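Local coordinates for protein dihydropteroate synthase 2 (PDB 2VP8) that probably lacks dihydropteroate synthase activity and a role in folate metabolism, with very low affinity expected for the pterin pyrophosphate substrate but likely binding of dapsone, at residues 95-100 against 126-131; 117-122 against 137-142; 212-217 against 242-247. One frame throughout, in Å; residues are numbered along the deposited sequence.

From the N terminus, the chain first opens contact 1 at 95-100, where helix 98-114 begins. Strand 119-123 then opens contact 2. Contact 1 closes next, at the start of helix 127-136, and contact 2 closes at strand 140-142, so the two loops cross. Contact 1 joins the beginnings of two neighbouring helices. Contact 2 pairs the strands before and after helix 127-136 in the chain. The two touch where Ala130 CB packs on Ile141 CG2. Contact 3 comes later and in series. It brings 242-247 back to strand 214-217, linking the outermost strands of the parallel sheet and so shutting the barrel. Leu140 of contact 2 packs on Leu215 of contact 3.

Contact 1: 95-100 against 126-131; sequences VDVDTE and RAQVAK
Val97 sits between Arg126 and Gln128, while Glu100 faces Val129. The contact joins the starts of two successive outer helices of a TIM barrel, with Val97 just before helix 98-114 and Arg126 at the N-cap position of helix 127-136. Val97 sends its two methyls to different partners. Val97 CG2 lies over one face of the Arg126 guanidinium, 3.4 Å above the plane and shifted toward the rim. With CG1 anti to the backbone N (chi1 178°), Val97 CG1 meets Gln128 OE1 at 3.4 Å, and the two side chains cross at about a right angle. Val97 CG1 is also 4.1 Å from Val129 CG2, an apolar contact with the next helix. Glu100 and Val129 likewise cross at about a right angle. Glu100 OE1 is 4.9 Å from Arg126 NH1, so the opposite charges are near but not paired. Val129 also touches Leu104 and Thr124; Thr124 OG1 is hydrogen-bonded to Arg126 N. The Glu100 carboxylate divides between the valine methyls: Glu100 OE1 is 3.4 Å from Val129 CG2, and Glu100 OE2 is 3.5 Å from Val129 CG1.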
loop_
_atom_site.group_PDB
_atom_site.type_symbol
_atom_site.label_atom_id
_atom_site.label_comp_id
_atom_site.label_asym_id
_atom_site.label_seq_id
_atom_site.Cartn_x
_atom_site.Cartn_y
_atom_site.Cartn_z
ATOM N N VAL B 95 -35.011 5.311 11.186
ATOM C CA VAL B 95 -36.429 5.206 10.796
ATOM C C VAL B 95 -37.314 4.755 11.969
ATOM O O VAL B 95 -38.349 5.368 12.244
ATOM C CB VAL B 95 -36.626 4.299 9.513
ATOM C CG1 VAL B 95 -35.928 2.899 9.660
ATOM C CG2 VAL B 95 -38.139 4.163 9.134
ATOM N N ASP B 96 -36.886 3.690 12.650
ATOM C CA ASP B 96 -37.567 3.146 13.828
ATOM C C ASP B 96 -36.559 2.420 14.722
ATOM O O ASP B 96 -35.368 2.346 14.404
ATOM C CB ASP B 96 -38.664 2.153 13.420
ATOM C CG ASP B 96 -39.848 2.821 12.746
ATOM O OD1 ASP B 96 -40.122 2.505 11.563
ATOM O OD2 ASP B 96 -40.505 3.662 13.395
ATOM N N VAL B 97 -37.049 1.894 15.840
ATOM C CA VAL B 97 -36.269 1.002 16.691
ATOM C C VAL B 97 -36.920 -0.375 16.648
ATOM O O VAL B 97 -36.235 -1.391 16.524
ATOM C CB VAL B 97 -36.198 1.508 18.152
ATOM C CG1 VAL B 97 -35.423 0.534 19.032
ATOM C CG2 VAL B 97 -35.560 2.883 18.210
ATOM N N ASP B 98 -38.251 -0.383 16.740
ATOM C CA ASP B 98 -39.052 -1.606 16.731
ATOM C C ASP B 98 -38.849 -2.366 15.428
ATOM O O ASP B 98 -38.587 -3.571 15.438
ATOM C CB ASP B 98 -40.541 -1.284 16.904
ATOM C CG ASP B 98 -40.795 -0.175 17.914
ATOM O OD1 ASP B 98 -41.747 -0.310 18.715
ATOM O OD2 ASP B 98 -40.060 0.836 17.904
ATOM N N THR B 99 -38.962 -1.649 14.312
ATOM C CA THR B 99 -38.830 -2.250 12.987
ATOM C C THR B 99 -37.383 -2.635 12.691
ATOM O O THR B 99 -37.130 -3.672 12.074
ATOM C CB THR B 99 -39.372 -1.333 11.862
ATOM O OG1 THR B 99 -38.480 -0.229 11.663
ATOM C CG2 THR B 99 -40.785 -0.823 12.191
ATOM N N GLU B 100 -36.441 -1.807 13.141
ATOM C CA GLU B 100 -35.014 -2.080 12.950
ATOM C C GLU B 100 -34.593 -3.391 13.611
ATOM O O GLU B 100 -33.748 -4.109 13.078
ATOM C CB GLU B 100 -34.145 -0.924 13.462
ATOM C CG GLU B 100 -32.760 -0.872 12.802
ATOM C CD GLU B 100 -31.711 -0.128 13.617
ATOM O OE1 GLU B 100 -32.067 0.790 14.391
ATOM O OE2 GLU B 100 -30.515 -0.461 13.470
ATOM N N ARG B 126 -27.703 2.570 18.602
ATOM C CA ARG B 126 -28.777 2.484 19.600
ATOM C C ARG B 126 -28.633 1.260 20.504
ATOM O O ARG B 126 -28.532 0.132 20.023
ATOM C CB ARG B 126 -30.146 2.458 18.915
ATOM C CG ARG B 126 -30.556 3.759 18.244
ATOM C CD ARG B 126 -31.959 3.648 17.681
ATOM N NE ARG B 126 -32.736 4.867 17.914
ATOM C CZ ARG B 126 -33.205 5.666 16.958
ATOM N NH1 ARG B 126 -32.988 5.378 15.677
ATOM N NH2 ARG B 126 -33.900 6.751 17.283
ATOM N N ALA B 127 -28.637 1.497 21.813
ATOM C CA ALA B 127 -28.457 0.444 22.819
ATOM C C ALA B 127 -29.540 -0.643 22.784
ATOM O O ALA B 127 -29.242 -1.825 22.963
ATOM C CB ALA B 127 -28.368 1.061 24.209
ATOM N N GLN B 128 -30.788 -0.231 22.567
ATOM C CA GLN B 128 -31.909 -1.162 22.442
ATOM C C GLN B 128 -31.682 -2.118 21.266
ATOM O O GLN B 128 -31.950 -3.318 21.366
ATOM C CB GLN B 128 -33.236 -0.406 22.269
ATOM C CG GLN B 128 -33.649 0.467 23.457
ATOM C CD GLN B 128 -35.087 0.973 23.354
ATOM O OE1 GLN B 128 -35.782 0.715 22.370
ATOM N NE2 GLN B 128 -35.540 1.696 24.380
ATOM N N VAL B 129 -31.171 -1.574 20.162
ATOM C CA VAL B 129 -30.901 -2.349 18.953
ATOM C C VAL B 129 -29.754 -3.335 19.182
ATOM O O VAL B 129 -29.841 -4.497 18.785
ATOM C CB VAL B 129 -30.601 -1.432 17.745
ATOM C CG1 VAL B 129 -30.420 -2.247 16.487
ATOM C CG2 VAL B 129 -31.724 -0.434 17.541
ATOM N N ALA B 130 -28.696 -2.866 19.835
ATOM C CA ALA B 130 -27.552 -3.707 20.170
ATOM C C ALA B 130 -27.928 -4.835 21.120
ATOM O O ALA B 130 -27.387 -5.937 21.020
ATOM C CB ALA B 130 -26.436 -2.873 20.766
ATOM N N LYS B 131 -28.856 -4.548 22.033
ATOM C CA LYS B 131 -29.328 -5.521 23.013
ATOM C C LYS B 131 -29.861 -6.784 22.333
ATOM O O LYS B 131 -29.344 -7.881 22.558
ATOM C CB LYS B 131 -30.399 -4.896 23.915
ATOM C CG LYS B 131 -30.549 -5.560 25.282
ATOM C CD LYS B 131 -31.671 -4.934 26.104
ATOM C CE LYS B 131 -31.693 -5.487 27.525
ATOM N NZ LYS B 131 -32.965 -5.174 28.233
#

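Contact 2: 117-122 against 137-142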
loop_
_atom_site.group_PDB
_atom_site.type_symbol
_atom_site.label_atom_id
_atom_site.label_comp_id
_atom_site.label_asym_id
_atom_site.label_seq_id
_atom_site.Cartn_x
_atom_site.Cartn_y
_atom_site.Cartn_z
ATOM N N ASP B 117 -19.340 -20.448 13.877
ATOM C CA ASP B 117 -18.060 -19.966 14.386
ATOM C C ASP B 117 -17.663 -18.601 13.823
ATOM O O ASP B 117 -16.512 -18.164 13.963
ATOM C CB ASP B 117 -16.972 -21.000 14.101
ATOM C CG ASP B 117 -17.074 -22.202 15.005
ATOM O OD1 ASP B 117 -16.894 -22.031 16.231
ATOM O OD2 ASP B 117 -17.337 -23.315 14.499
ATOM N N GLN B 118 -18.615 -17.927 13.186
ATOM C CA GLN B 118 -18.325 -16.658 12.533
ATOM C C GLN B 118 -18.454 -15.538 13.534
ATOM O O GLN B 118 -19.406 -15.497 14.300
ATOM C CB GLN B 118 -19.271 -16.412 11.354
ATOM C CG GLN B 118 -19.026 -15.105 10.615
ATOM C CD GLN B 118 -17.645 -15.040 10.005
ATOM O OE1 GLN B 118 -17.264 -15.914 9.235
ATOM N NE2 GLN B 118 -16.886 -14.005 10.350
ATOM N N LEU B 119 -17.500 -14.626 13.538
ATOM C CA LEU B 119 -17.612 -13.495 14.428
ATOM C C LEU B 119 -18.549 -12.480 13.787
ATOM O O LEU B 119 -18.314 -12.022 12.672
ATOM C CB LEU B 119 -16.222 -12.950 14.768
ATOM C CG LEU B 119 -15.919 -11.571 15.340
ATOM C CD1 LEU B 119 -16.868 -11.123 16.414
ATOM C CD2 LEU B 119 -14.503 -11.583 15.853
ATOM N N ILE B 120 -19.638 -12.176 14.484
ATOM C CA ILE B 120 -20.657 -11.270 13.974
ATOM C C ILE B 120 -20.620 -9.962 14.743
ATOM O O ILE B 120 -20.589 -9.956 15.976
ATOM C CB ILE B 120 -22.082 -11.880 14.096
ATOM C CG1 ILE B 120 -22.195 -13.176 13.292
ATOM C CG2 ILE B 120 -23.144 -10.880 13.632
ATOM C CD1 ILE B 120 -23.350 -14.062 13.719
ATOM N N SER B 121 -20.620 -8.850 14.014
ATOM C CA SER B 121 -20.781 -7.544 14.648
ATOM C C SER B 121 -22.020 -6.829 14.134
ATOM O O SER B 121 -22.461 -7.051 12.996
ATOM C CB SER B 121 -19.541 -6.671 14.463
ATOM O OG SER B 121 -19.364 -6.299 13.115
ATOM N N VAL B 122 -22.590 -5.986 14.979
ATOM C CA VAL B 122 -23.770 -5.230 14.601
ATOM C C VAL B 122 -23.425 -3.747 14.456
ATOM O O VAL B 122 -22.853 -3.137 15.364
ATOM C CB VAL B 122 -24.969 -5.493 15.576
ATOM C CG1 VAL B 122 -24.574 -5.261 17.028
ATOM C CG2 VAL B 122 -26.190 -4.662 15.195
ATOM N N GLY B 137 -27.194 -13.266 18.568
ATOM C CA GLY B 137 -25.923 -13.955 18.363
ATOM C C GLY B 137 -24.717 -13.076 18.057
ATOM O O GLY B 137 -23.618 -13.590 17.841
ATOM N N ALA B 138 -24.903 -11.755 18.033
ATOM C CA ALA B 138 -23.797 -10.836 17.740
ATOM C C ALA B 138 -22.752 -10.873 18.849
ATOM O O ALA B 138 -23.080 -10.991 20.032
ATOM C CB ALA B 138 -24.302 -9.420 17.523
ATOM N N ASP B 139 -21.490 -10.779 18.454
ATOM C CA ASP B 139 -20.377 -10.917 19.380
ATOM C C ASP B 139 -19.743 -9.567 19.675
ATOM O O ASP B 139 -19.063 -9.394 20.691
ATOM C CB ASP B 139 -19.329 -11.861 18.789
ATOM C CG ASP B 139 -19.943 -13.117 18.208
ATOM O OD1 ASP B 139 -20.495 -13.925 18.984
ATOM O OD2 ASP B 139 -19.890 -13.298 16.974
ATOM N N LEU B 140 -19.980 -8.614 18.784
ATOM C CA LEU B 140 -19.282 -7.344 18.804
ATOM C C LEU B 140 -20.254 -6.237 18.445
ATOM O O LEU B 140 -20.992 -6.348 17.469
ATOM C CB LEU B 140 -18.119 -7.392 17.796
ATOM C CG LEU B 140 -17.248 -6.179 17.451
ATOM C CD1 LEU B 140 -16.510 -5.624 18.683
ATOM C CD2 LEU B 140 -16.261 -6.559 16.382
ATOM N N ILE B 141 -20.270 -5.172 19.236
ATOM C CA ILE B 141 -21.049 -4.001 18.865
ATOM C C ILE B 141 -20.150 -3.005 18.144
ATOM O O ILE B 141 -19.111 -2.585 18.665
ATOM C CB ILE B 141 -21.725 -3.337 20.067
ATOM C CG1 ILE B 141 -22.493 -4.378 20.894
ATOM C CG2 ILE B 141 -22.647 -2.208 19.590
ATOM C CD1 ILE B 141 -22.778 -3.954 22.300
ATOM N N ASN B 142 -20.548 -2.659 16.926
ATOM C CA ASN B 142 -19.843 -1.667 16.148
ATOM C C ASN B 142 -20.607 -0.352 16.173
ATOM O O ASN B 142 -21.359 -0.039 15.243
ATOM C CB ASN B 142 -19.639 -2.157 14.718
ATOM C CG ASN B 142 -18.689 -1.286 13.934
ATOM O OD1 ASN B 142 -18.021 -0.418 14.494
ATOM N ND2 ASN B 142 -18.616 -1.516 12.626
#
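Asp139 grips the backbone of Ile120 at two places, and this is a tight part of the contact. Asp139 OD2 accepts Ile120 N at 2.7 Å, in an almost straight bond (177°) that uses the anti lone pair. Asp139 CG stays beside its own backbone N (chi1 -46°). Asp139 N in turn donates to Ile120 O at 2.8 Å, and Leu140 N adds a weak bond to the same oxygen. Further along, Val122 N bonds to Leu140 O at 3.0 Å, and Asn142 N bonds to Val122 O at 2.8 Å. These bonds of the parallel strand pair belong to a beta-alpha-beta crossover of the TIM barrel: strand 119-123, helix 127-136, strand 140-142. Ser121 and Leu140 share the face turned to Met45 inside the barrel, and Ser121 CB is 3.7 Å from Leu140 CB. Ser121 OG and Asn142 ND2 both bond to Asp83 OD1, and the Asn142 side chain is about 5 Å from that of His220. The face of Val122 and Ile141 is buried as well. There Val122 CG1 is 4.2 Å from Ala138 CB and 4.4 Å from Ile141 CG2, and Val122 also packs on Leu104 of helix 98-114. The loose side lies where the segments begin, and there they spread apart. Asp117 is exposed, and Gly137, which leaves the helix with positive phi, is partly exposed. Asp139 is partly exposed too, but its OD1 makes a salt bridge with Arg35 and its OD2 one with Arg112, so OD2 serves both Arg112 and Ile120 N.

Contact 3: 212-217 against 242-247. With EDO (1,2-ethanediol), chain F.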
loop_
_atom_site.group_PDB
_atom_site.type_symbol
_atom_site.label_atom_id
_atom_site.label_comp_id
_atom_site.label_asym_id
_atom_site.label_seq_id
_atom_site.Cartn_x
_atom_site.Cartn_y
_atom_site.Cartn_z
ATOM N N GLU B 212 -9.998 -7.401 26.139
ATOM C CA GLU B 212 -9.544 -7.954 24.862
ATOM C C GLU B 212 -10.579 -7.849 23.745
ATOM O O GLU B 212 -10.234 -7.956 22.568
ATOM C CB GLU B 212 -9.058 -9.405 25.015
ATOM C CG GLU B 212 -10.104 -10.405 25.509
ATOM C CD GLU B 212 -10.292 -10.385 27.021
ATOM O OE1 GLU B 212 -9.519 -9.685 27.720
ATOM O OE2 GLU B 212 -11.216 -11.078 27.506
ATOM N N LYS B 213 -11.837 -7.628 24.109
ATOM C CA LYS B 213 -12.912 -7.540 23.124
ATOM C C LYS B 213 -13.153 -6.096 22.675
ATOM O O LYS B 213 -14.050 -5.834 21.872
ATOM C CB LYS B 213 -14.207 -8.160 23.666
ATOM C CG LYS B 213 -14.070 -9.591 24.158
ATOM C CD LYS B 213 -15.431 -10.277 24.239
ATOM C CE LYS B 213 -15.345 -11.628 24.946
ATOM N NZ LYS B 213 -16.483 -12.517 24.586
ATOM N N VAL B 214 -12.355 -5.164 23.189
ATOM C CA VAL B 214 -12.473 -3.760 22.795
ATOM C C VAL B 214 -11.529 -3.434 21.639
ATOM O O VAL B 214 -10.331 -3.686 21.724
ATOM C CB VAL B 214 -12.179 -2.791 23.959
ATOM C CG1 VAL B 214 -12.333 -1.344 23.490
ATOM C CG2 VAL B 214 -13.088 -3.062 25.144
ATOM N N LEU B 215 -12.085 -2.876 20.567
ATOM C CA LEU B 215 -11.304 -2.380 19.439
ATOM C C LEU B 215 -11.469 -0.863 19.345
ATOM O O LEU B 215 -12.500 -0.320 19.755
ATOM C CB LEU B 215 -11.765 -3.045 18.135
ATOM C CG LEU B 215 -11.496 -4.542 17.917
ATOM C CD1 LEU B 215 -12.473 -5.444 18.692
ATOM C CD2 LEU B 215 -11.549 -4.880 16.445
ATOM N N ILE B 216 -10.458 -0.173 18.824
ATOM C CA ILE B 216 -10.567 1.274 18.642
ATOM C C ILE B 216 -10.572 1.662 17.172
ATOM O O ILE B 216 -9.802 1.137 16.370
ATOM C CB ILE B 216 -9.494 2.083 19.425
ATOM C CG1 ILE B 216 -8.072 1.761 18.946
ATOM C CG2 ILE B 216 -9.655 1.876 20.942
ATOM C CD1 ILE B 216 -7.035 2.805 19.345
ATOM N N ASP B 217 -11.465 2.582 16.833
ATOM C CA ASP B 217 -11.637 3.035 15.461
ATOM C C ASP B 217 -11.449 4.554 15.397
ATOM O O ASP B 217 -12.422 5.307 15.404
ATOM C CB ASP B 217 -13.009 2.604 14.942
ATOM C CG ASP B 217 -13.302 3.123 13.558
ATOM O OD1 ASP B 217 -12.371 3.590 12.866
ATOM O OD2 ASP B 217 -14.478 3.062 13.156
ATOM N N THR B 242 -0.857 2.407 21.164
ATOM C CA THR B 242 -1.710 2.556 22.352
ATOM C C THR B 242 -1.984 1.203 23.001
ATOM O O THR B 242 -2.277 1.131 24.199
ATOM C CB THR B 242 -3.066 3.242 22.048
ATOM O OG1 THR B 242 -3.858 2.400 21.198
ATOM C CG2 THR B 242 -2.861 4.602 21.393
ATOM N N GLY B 243 -1.886 0.139 22.207
ATOM C CA GLY B 243 -2.051 -1.221 22.706
ATOM C C GLY B 243 -3.423 -1.814 22.449
ATOM O O GLY B 243 -3.629 -3.009 22.658
ATOM N N TRP B 244 -4.359 -0.973 22.012
ATOM C CA TRP B 244 -5.688 -1.415 21.610
ATOM C C TRP B 244 -5.674 -1.840 20.148
ATOM O O TRP B 244 -4.999 -1.211 19.321
ATOM C CB TRP B 244 -6.709 -0.292 21.796
ATOM C CG TRP B 244 -6.839 0.192 23.210
ATOM C CD1 TRP B 244 -6.331 1.346 23.727
ATOM C CD2 TRP B 244 -7.522 -0.464 24.285
ATOM N NE1 TRP B 244 -6.653 1.452 25.054
ATOM C CE2 TRP B 244 -7.381 0.351 25.424
ATOM C CE3 TRP B 244 -8.233 -1.665 24.397
ATOM C CZ2 TRP B 244 -7.929 0.010 26.664
ATOM C CZ3 TRP B 244 -8.780 -2.004 25.627
ATOM C CH2 TRP B 244 -8.625 -1.166 26.744
ATOM N N PRO B 245 -6.420 -2.910 19.810
ATOM C CA PRO B 245 -6.514 -3.292 18.397
ATOM C C PRO B 245 -7.101 -2.130 17.607
ATOM O O PRO B 245 -8.054 -1.493 18.053
ATOM C CB PRO B 245 -7.488 -4.470 18.411
ATOM C CG PRO B 245 -7.453 -4.975 19.803
ATOM C CD PRO B 245 -7.203 -3.800 20.678
ATOM N N VAL B 246 -6.525 -1.835 16.456
ATOM C CA VAL B 246 -6.991 -0.704 15.671
ATOM C C VAL B 246 -7.829 -1.180 14.487
ATOM O O VAL B 246 -7.425 -2.077 13.728
ATOM C CB VAL B 246 -5.813 0.200 15.226
ATOM C CG1 VAL B 246 -6.246 1.204 14.163
ATOM C CG2 VAL B 246 -5.204 0.923 16.439
ATOM N N LEU B 247 -9.014 -0.580 14.373
ATOM C CA LEU B 247 -9.914 -0.806 13.262
ATOM C C LEU B 247 -9.815 0.361 12.296
ATOM O O LEU B 247 -9.889 1.522 12.697
ATOM C CB LEU B 247 -11.360 -0.975 13.760
ATOM C CG LEU B 247 -12.479 -1.090 12.708
ATOM C CD1 LEU B 247 -12.264 -2.250 11.747
ATOM C CD2 LEU B 247 -13.843 -1.210 13.350
HETATM C C1 EDO F . -4.195 -3.675 26.760
HETATM O O1 EDO F . -5.132 -3.835 25.682
HETATM C C2 EDO F . -3.718 -2.226 26.849
HETATM O O2 EDO F . -4.846 -1.341 26.895
#
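Ile216 is held by both of its backbone polar atoms to 242-247, in the seam that closes the TIM barrel between strand 214-217 and the run into strand 247-248. Ile216 N donates to Pro245 O at 2.8 Å, nearly linearly (179°). Ile216 O accepts Leu247 N at 2.7 Å, with the donor tilted 23° from the carbonyl plane. The two bonds flank Val246, bridged to Ile216. On the strand's other edge, Leu215 and Asp217 bond through their backbones to strand 162-166. Asp217 OD1 and Leu247 O, both acceptors, lie close without bonding. Asp217 OD2 is satisfied by His220 ND1, and His220 probably marks family members without synthase activity. Thr242 OG1 bonds to Leu239 O and also touches Ile216 CD1. Ile216 CG1 lies between the backbone N and the carbonyl carbon (chi1 63°), where it meets Pro245 O and Trp244 CB. Ile216 CG2 is 3.8 Å from Trp244 CB, the two side chains crossing at about a right angle. Val214 CB reaches Trp244 CZ3 at 3.9 Å. A 1,2-ethanediol (EDO), probably from the crystallisation liquor, gives Gly243 O a weak bond from O1. EDO O2 lies over one face of the Trp244 ring, 3.4 Å from Trp244 CZ2.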